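PDB 3PI7: NADH oxidoreductase from Mesorhizobium loti, which probably binds NADPH and acts as an NAD(P)H-dependent oxidoreductase, perhaps reducing quinones. Local coordinates for residues P47-S60 / E86-A100. Residues are numbered along the deposited sequence; the frame is centred on the assembly and turned at random. Where two conformers were deposited one is given.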
loop_
_atom_site.group_PDB
_atom_site.type_symbol
_atom_site.label_atom_id
_atom_site.label_comp_id
_atom_site.label_asym_id
_atom_site.label_seq_id
_atom_site.Cartn_x
_atom_site.Cartn_y
_atom_site.Cartn_z
ATOM N N PRO A 47 7.710 39.860 5.048
ATOM C CA PRO A 47 8.217 38.685 4.313
ATOM C C PRO A 47 9.694 38.476 4.565
ATOM O O PRO A 47 10.444 39.453 4.704
ATOM C CB PRO A 47 7.985 39.057 2.855
ATOM C CG PRO A 47 8.052 40.549 2.830
ATOM C CD PRO A 47 7.461 41.003 4.145
ATOM N N GLY A 48 10.086 37.215 4.606
ATOM C CA GLY A 48 11.487 36.825 4.723
ATOM C C GLY A 48 12.184 37.038 3.389
ATOM O O GLY A 48 11.531 37.362 2.394
ATOM N N PRO A 49 13.495 36.788 3.307
ATOM C CA PRO A 49 14.237 37.068 2.048
ATOM C C PRO A 49 13.668 36.438 0.767
ATOM O O PRO A 49 13.686 37.108 -0.257
ATOM C CB PRO A 49 15.633 36.519 2.339
ATOM C CG PRO A 49 15.780 36.709 3.812
ATOM C CD PRO A 49 14.418 36.422 4.401
ATOM N N SER A 50 13.140 35.203 0.825
ATOM C CA SER A 50 12.617 34.460 -0.330
ATOM C C SER A 50 11.098 34.572 -0.458
ATOM O O SER A 50 10.500 33.885 -1.290
ATOM C CB SER A 50 12.989 32.976 -0.198
ATOM O OG SER A 50 12.396 32.393 0.960
ATOM N N GLN A 51 10.472 35.430 0.370
ATOM C CA GLN A 51 9.017 35.521 0.444
ATOM C C GLN A 51 8.453 36.831 -0.052
ATOM O O GLN A 51 9.167 37.822 -0.212
ATOM C CB GLN A 51 8.566 35.333 1.906
ATOM C CG GLN A 51 9.007 34.026 2.530
ATOM C CD GLN A 51 8.591 33.938 3.980
ATOM O OE1 GLN A 51 8.636 34.920 4.746
ATOM N NE2 GLN A 51 8.181 32.755 4.394
ATOM N N VAL A 52 7.132 36.825 -0.272
ATOM C CA VAL A 52 6.406 37.986 -0.703
ATOM C C VAL A 52 5.219 38.188 0.214
ATOM O O VAL A 52 4.695 37.224 0.788
ATOM C CB VAL A 52 5.970 37.889 -2.191
ATOM C CG1 VAL A 52 7.180 37.948 -3.113
ATOM C CG2 VAL A 52 5.139 36.617 -2.435
ATOM N N LEU A 53 4.833 39.438 0.370
ATOM C CA LEU A 53 3.655 39.820 1.143
ATOM C C LEU A 53 2.575 40.137 0.141
ATOM O O LEU A 53 2.744 41.026 -0.721
ATOM C CB LEU A 53 3.967 41.047 2.015
ATOM C CG LEU A 53 2.828 41.478 2.898
ATOM C CD1 LEU A 53 2.543 40.432 4.001
ATOM C CD2 LEU A 53 3.069 42.831 3.476
ATOM N N ILE A 54 1.477 39.417 0.234
ATOM C CA ILE A 54 0.382 39.566 -0.721
ATOM C C ILE A 54 -0.830 40.225 -0.083
ATOM O O ILE A 54 -1.318 39.744 0.951
ATOM C CB ILE A 54 0.001 38.175 -1.281
ATOM C CG1 ILE A 54 1.214 37.458 -1.958
ATOM C CG2 ILE A 54 -1.133 38.290 -2.283
ATOM C CD1 ILE A 54 1.354 36.118 -1.536
ATOM N N LYS A 55 -1.395 41.235 -0.772
ATOM C CA LYS A 55 -2.651 41.848 -0.406
ATOM C C LYS A 55 -3.700 40.947 -0.997
ATOM O O LYS A 55 -3.841 40.905 -2.216
ATOM C CB LYS A 55 -2.751 43.293 -0.958
ATOM C CG LYS A 55 -4.041 43.956 -0.529
ATOM C CD LYS A 55 -4.245 45.382 -1.093
ATOM C CE LYS A 55 -5.425 45.987 -0.339
ATOM N NZ LYS A 55 -5.421 47.482 -0.384
ATOM N N VAL A 56 -4.388 40.172 -0.144
ATOM C CA VAL A 56 -5.326 39.157 -0.587
ATOM C C VAL A 56 -6.603 39.744 -1.132
ATOM O O VAL A 56 -7.285 40.528 -0.451
ATOM C CB VAL A 56 -5.644 38.154 0.566
ATOM C CG1 VAL A 56 -6.516 37.029 0.053
ATOM C CG2 VAL A 56 -4.366 37.598 1.187
ATOM N N ASN A 57 -6.946 39.307 -2.363
ATOM C CA ASN A 57 -8.179 39.706 -3.011
ATOM C C ASN A 57 -9.268 38.684 -2.678
ATOM O O ASN A 57 -10.352 39.068 -2.250
ATOM C CB ASN A 57 -7.977 39.849 -4.527
ATOM C CG ASN A 57 -9.242 40.233 -5.253
ATOM O OD1 ASN A 57 -10.104 40.940 -4.725
ATOM N ND2 ASN A 57 -9.356 39.829 -6.495
ATOM N N LEU A 58 -8.968 37.387 -2.853
ATOM C CA LEU A 58 -9.897 36.287 -2.597
ATOM C C LEU A 58 -9.119 35.108 -2.074
ATOM O O LEU A 58 -8.018 34.858 -2.559
ATOM C CB LEU A 58 -10.651 35.877 -3.890
ATOM C CG LEU A 58 -11.670 36.838 -4.521
ATOM C CD1 LEU A 58 -12.017 36.409 -5.939
ATOM C CD2 LEU A 58 -12.958 36.918 -3.703
ATOM N N ALA A 59 -9.670 34.380 -1.115
ATOM C CA ALA A 59 -8.982 33.195 -0.617
ATOM C C ALA A 59 -9.914 32.003 -0.784
ATOM O O ALA A 59 -11.113 32.145 -0.611
ATOM C CB ALA A 59 -8.582 33.384 0.851
ATOM N N SER A 60 -9.383 30.864 -1.194
ATOM C CA SER A 60 -10.179 29.644 -1.323
ATOM C C SER A 60 -10.354 28.979 0.013
ATOM O O SER A 60 -9.558 29.190 0.937
ATOM C CB SER A 60 -9.499 28.633 -2.244
ATOM O OG SER A 60 -9.436 29.003 -3.602
ATOM N N GLU A 86 -4.468 28.978 0.232
ATOM C CA GLU A 86 -4.304 29.584 -1.080
ATOM C C GLU A 86 -5.215 30.776 -1.324
ATOM O O GLU A 86 -6.260 30.926 -0.706
ATOM C CB GLU A 86 -4.481 28.564 -2.243
ATOM C CG GLU A 86 -5.893 28.202 -2.655
ATOM C CD GLU A 86 -6.095 27.217 -3.802
ATOM O OE1 GLU A 86 -5.331 27.232 -4.803
ATOM O OE2 GLU A 86 -7.071 26.444 -3.704
ATOM N N GLY A 87 -4.852 31.552 -2.328
ATOM C CA GLY A 87 -5.694 32.650 -2.749
ATOM C C GLY A 87 -5.126 33.359 -3.944
ATOM O O GLY A 87 -4.216 32.857 -4.633
ATOM N N VAL A 88 -5.653 34.545 -4.162
ATOM C CA VAL A 88 -5.180 35.407 -5.223
ATOM C C VAL A 88 -5.018 36.790 -4.615
ATOM O O VAL A 88 -5.821 37.237 -3.773
ATOM C CB VAL A 88 -6.115 35.399 -6.464
ATOM C CG1 VAL A 88 -7.491 35.961 -6.113
ATOM C CG2 VAL A 88 -5.503 36.161 -7.650
ATOM N N GLY A 89 -4.015 37.495 -5.087
ATOM C CA GLY A 89 -3.839 38.851 -4.608
ATOM C C GLY A 89 -2.697 39.531 -5.295
ATOM O O GLY A 89 -2.092 38.967 -6.205
ATOM N N THR A 90 -2.364 40.726 -4.826
ATOM C CA THR A 90 -1.291 41.497 -5.432
ATOM C C THR A 90 -0.140 41.577 -4.470
ATOM O O THR A 90 -0.348 41.862 -3.301
ATOM C CB THR A 90 -1.796 42.883 -5.821
ATOM O OG1 THR A 90 -2.770 42.713 -6.863
ATOM C CG2 THR A 90 -0.681 43.784 -6.347
ATOM N N ILE A 91 1.068 41.351 -4.972
ATOM C CA ILE A 91 2.268 41.440 -4.113
ATOM C C ILE A 91 2.617 42.898 -3.847
ATOM O O ILE A 91 2.866 43.658 -4.779
ATOM C CB ILE A 91 3.456 40.666 -4.722
ATOM C CG1 ILE A 91 3.101 39.145 -4.761
ATOM C CG2 ILE A 91 4.711 40.930 -3.845
ATOM C CD1 ILE A 91 3.926 38.335 -5.638
ATOM N N VAL A 92 2.669 43.276 -2.552
ATOM C CA VAL A 92 2.893 44.658 -2.149
ATOM C C VAL A 92 4.271 44.819 -1.543
ATOM O O VAL A 92 4.719 45.956 -1.408
ATOM C CB VAL A 92 1.762 45.190 -1.202
ATOM C CG1 VAL A 92 0.430 45.288 -1.974
ATOM C CG2 VAL A 92 1.614 44.311 0.052
ATOM N N ALA A 93 4.942 43.714 -1.183
ATOM C CA ALA A 93 6.309 43.758 -0.648
ATOM C C ALA A 93 6.983 42.411 -0.851
ATOM O O ALA A 93 6.306 41.397 -0.969
ATOM C CB ALA A 93 6.316 44.127 0.840
ATOM N N GLY A 94 8.303 42.415 -0.924
ATOM C CA GLY A 94 9.054 41.177 -1.082
ATOM C C GLY A 94 10.293 41.230 -0.230
ATOM O O GLY A 94 10.746 42.318 0.097
ATOM N N GLY A 95 10.835 40.065 0.109
ATOM C CA GLY A 95 12.135 39.951 0.755
ATOM C C GLY A 95 13.202 40.380 -0.233
ATOM O O GLY A 95 12.893 40.622 -1.401
ATOM N N ASP A 96 14.453 40.505 0.222
ATOM C CA ASP A 96 15.548 41.050 -0.589
ATOM C C ASP A 96 16.036 40.141 -1.719
ATOM O O ASP A 96 16.797 40.609 -2.561
ATOM C CB ASP A 96 16.739 41.438 0.309
ATOM C CG ASP A 96 16.581 42.774 1.042
ATOM O OD1 ASP A 96 15.636 43.548 0.697
ATOM O OD2 ASP A 96 17.412 43.062 1.941
ATOM N N GLU A 97 15.605 38.886 -1.782
ATOM C CA GLU A 97 16.075 38.021 -2.871
ATOM C C GLU A 97 15.423 38.464 -4.194
ATOM O O GLU A 97 14.265 38.896 -4.198
ATOM C CB GLU A 97 15.804 36.557 -2.568
ATOM C CG GLU A 97 16.707 36.045 -1.454
ATOM C CD GLU A 97 16.503 34.613 -0.999
ATOM O OE1 GLU A 97 15.815 33.841 -1.704
ATOM O OE2 GLU A 97 17.112 34.242 0.030
ATOM N N PRO A 98 16.177 38.418 -5.309
ATOM C CA PRO A 98 15.644 38.918 -6.586
ATOM C C PRO A 98 14.314 38.310 -7.020
ATOM O O PRO A 98 13.480 39.042 -7.539
ATOM C CB PRO A 98 16.743 38.567 -7.583
ATOM C CG PRO A 98 17.986 38.550 -6.781
ATOM C CD PRO A 98 17.590 37.989 -5.445
ATOM N N TYR A 99 14.113 37.007 -6.846
ATOM C CA TYR A 99 12.829 36.392 -7.222
ATOM C C TYR A 99 11.678 37.125 -6.516
ATOM O O TYR A 99 10.695 37.490 -7.166
ATOM C CB TYR A 99 12.844 34.902 -6.822
ATOM C CG TYR A 99 11.758 33.997 -7.371
ATOM C CD1 TYR A 99 10.732 34.496 -8.160
ATOM C CD2 TYR A 99 11.766 32.630 -7.099
ATOM C CE1 TYR A 99 9.740 33.655 -8.675
ATOM C CE2 TYR A 99 10.772 31.790 -7.584
ATOM C CZ TYR A 99 9.749 32.307 -8.353
ATOM O OH TYR A 99 8.811 31.435 -8.840
ATOM N N ALA A 100 11.809 37.346 -5.185
ATOM C CA ALA A 100 10.768 38.022 -4.399
ATOM C C ALA A 100 10.619 39.471 -4.869
ATOM O O ALA A 100 9.505 39.907 -5.143
ATOM C CB ALA A 100 11.113 37.968 -2.914
HETATM O O HOH W 1 -7.048 28.032 1.001
#
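Two classic beta bulges let one long strand, 86-94, pair antiparallel with both 51-56 and 58-60 as the sheet of the GroES-like domain bends. At the first bulge Val92 and Ala93 both face Leu53: Leu53 N gives an almost straight bond (175°) to Ala93 O, and Val92 N returns one of 2.9 Å to Leu53 O. At the second, where the chain turns a corner at Asn57, the carbonyl O of Val88 accepts two donors, Asn57 N at 2.7 Å and Leu58 N at 3.3 Å.

Beside the first bulge, Ile91 spans Val52 and Ile54, which flank Leu53 on the same face of the sheet. With its CG1 anti to the carbonyl carbon (chi1 -65°), it sets CG1 3.8 Å from Ile54 CG1, while its CG2 branch meets Val52 CB at 3.7 Å. Phe110 and Val108 of strand 107-111 extend this apolar face, packing on Ile54 and Ile91 respectively. Beyond the strands, Glu97 lays its extended side chain along Pro49 and Ser50; its N bonds Pro49 O and its OE1 reaches Ser50 CB at 3.3 Å. Gly95 fits under the same turn, its CA 3.1 Å from Gly48 O, where a side chain would clash.

At the far end Ser60 CB packs 3.7 Å from Glu86 CG, and a water bridges Ser60 O and Glu86 N. The Glu86 carboxylate is buried but engaged, OE2 by Asn62 ND2 and OE1 by Val148 N. Shortened to an alanine, this position is likely to leave both donors without their acceptor and to open a gap beside Ser60 CB. The pairing thus rests on backbone bonds that absorb two register shifts, while Ile91 and its neighbours fill one face and Glu86 ties one end to Asn62 and Val148.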